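Local coordinates for protein V-type ATPase 116 kDa subunit (Meiothermus ruber, PDB 3RRK) that probably serves, through its cytoplasmic N-terminal domain, as a stator element binding the ATPase part of a rotary proton-transporting V-type ATPase, at residues A[259-262]-A[263-267]. Residues are numbered along the deposited sequence; the frame is centred on the assembly and turned at random.
Sequences ALIA and LWTRA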
loop_
_atom_site.group_PDB
_atom_site.type_symbol
_atom_site.label_atom_id
_atom_site.label_comp_id
_atom_site.label_asym_id
_atom_site.label_seq_id
_atom_site.Cartn_x
_atom_site.Cartn_y
_atom_site.Cartn_z
ATOM N N ALA A 259 -5.081 10.974 -17.473
ATOM C CA ALA A 259 -4.855 9.809 -18.323
ATOM C C ALA A 259 -4.972 8.521 -17.522
ATOM O O ALA A 259 -5.489 7.506 -18.011
ATOM C CB ALA A 259 -3.511 9.891 -19.003
ATOM N N LEU A 260 -4.518 8.569 -16.277
ATOM C CA LEU A 260 -4.483 7.359 -15.469
ATOM C C LEU A 260 -5.900 6.907 -15.270
ATOM O O LEU A 260 -6.232 5.752 -15.494
ATOM C CB LEU A 260 -3.791 7.607 -14.127
ATOM C CG LEU A 260 -2.247 7.599 -14.138
ATOM C CD1 LEU A 260 -1.670 8.241 -12.885
ATOM C CD2 LEU A 260 -1.699 6.209 -14.278
ATOM N N ILE A 261 -6.736 7.860 -14.881
ATOM C CA ILE A 261 -8.156 7.646 -14.662
ATOM C C ILE A 261 -8.831 7.053 -15.893
ATOM O O ILE A 261 -9.567 6.076 -15.793
ATOM C CB ILE A 261 -8.836 8.966 -14.241
ATOM C CG1 ILE A 261 -8.699 9.164 -12.733
ATOM C CG2 ILE A 261 -10.309 8.973 -14.601
ATOM C CD1 ILE A 261 -9.197 10.507 -12.263
ATOM N N ALA A 262 -8.579 7.633 -17.058
ATOM C CA ALA A 262 -9.139 7.098 -18.299
ATOM C C ALA A 262 -8.626 5.690 -18.637
ATOM O O ALA A 262 -9.318 4.922 -19.297
ATOM C CB ALA A 262 -8.842 8.028 -19.432
ATOM N N LEU A 263 -7.393 5.382 -18.225
ATOM C CA LEU A 263 -6.813 4.058 -18.430
ATOM C C LEU A 263 -7.484 3.065 -17.499
ATOM O O LEU A 263 -7.875 1.968 -17.897
ATOM C CB LEU A 263 -5.305 4.086 -18.134
ATOM C CG LEU A 263 -4.484 4.834 -19.189
ATOM C CD1 LEU A 263 -3.192 5.420 -18.607
ATOM C CD2 LEU A 263 -4.233 3.956 -20.417
ATOM N N TRP A 264 -7.607 3.465 -16.242
ATOM C CA TRP A 264 -8.205 2.621 -15.247
ATOM C C TRP A 264 -9.596 2.237 -15.715
ATOM O O TRP A 264 -10.000 1.062 -15.685
ATOM C CB TRP A 264 -8.282 3.376 -13.929
ATOM C CG TRP A 264 -8.917 2.582 -12.834
ATOM C CD1 TRP A 264 -8.315 1.640 -12.051
ATOM C CD2 TRP A 264 -10.283 2.658 -12.400
ATOM N NE1 TRP A 264 -9.218 1.125 -11.155
ATOM C CE2 TRP A 264 -10.434 1.725 -11.350
ATOM C CE3 TRP A 264 -11.388 3.426 -12.794
ATOM C CZ2 TRP A 264 -11.654 1.539 -10.685
ATOM C CZ3 TRP A 264 -12.598 3.238 -12.131
ATOM C CH2 TRP A 264 -12.719 2.303 -11.090
ATOM N N THR A 265 -10.320 3.248 -16.175
ATOM C CA THR A 265 -11.694 3.075 -16.569
ATOM C C THR A 265 -11.801 2.090 -17.730
ATOM O O THR A 265 -12.484 1.064 -17.639
ATOM C CB THR A 265 -12.310 4.425 -16.895
ATOM O OG1 THR A 265 -12.258 5.234 -15.720
ATOM C CG2 THR A 265 -13.754 4.278 -17.327
ATOM N N ARG A 266 -11.107 2.370 -18.816
ATOM C CA ARG A 266 -11.138 1.441 -19.936
ATOM C C ARG A 266 -10.778 0.008 -19.503
ATOM O O ARG A 266 -11.406 -0.957 -19.949
ATOM C CB ARG A 266 -10.219 1.941 -21.042
ATOM C CG ARG A 266 -9.856 0.917 -22.089
ATOM C CD ARG A 266 -10.990 0.644 -23.039
ATOM N NE ARG A 266 -10.604 -0.307 -24.080
ATOM C CZ ARG A 266 -9.818 -0.011 -25.116
ATOM N NH1 ARG A 266 -9.308 1.222 -25.258
ATOM N NH2 ARG A 266 -9.531 -0.954 -26.010
ATOM N N ALA A 267 -9.784 -0.123 -18.621
ATOM C CA ALA A 267 -9.293 -1.439 -18.220
ATOM C C ALA A 267 -10.257 -2.178 -17.296
ATOM O O ALA A 267 -10.461 -3.373 -17.449
ATOM C CB ALA A 267 -7.886 -1.356 -17.610
#
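The backbone N-H groups of L263, W264, T265 and R266 are hydrogen-bonded to the carbonyls four residues earlier, the i to i+4 pattern of an alpha helix, making this a local contact inside the long helix 224-281, one of the helices that join the two alpha/beta lobes of this cytoplasmic domain. W264 N, for example, is hydrogen-bonded to L260 O at 2.8 Å. T265 adds a side-chain bond to this pattern: with OG1 beside its own backbone N (chi1 -61°), the hydroxyl turns back along the helix and donates to I261 O at 2.8 Å. That oxygen also accepts from T265 N at 3.0 Å, the two donors coming from opposite faces of the carbonyl plane. Threonine suits this buried position because OG1 also meets S86 N in the neighbouring loop; a valine here would probably leave that amide without its partner and I261 O with one donor fewer. L260, apolar and buried, packs between helices 56-79 and 94-138, and L263 meets A97 of the latter. The indole of W264 leads away to T83 and P85, NE1 hydrogen-bonded to E73. R266 NH1 is hydrogen-bonded to F90 O and G92 O, NE is salt-bridged to E270, and its backbone N reaches A262 O at 3.2 Å.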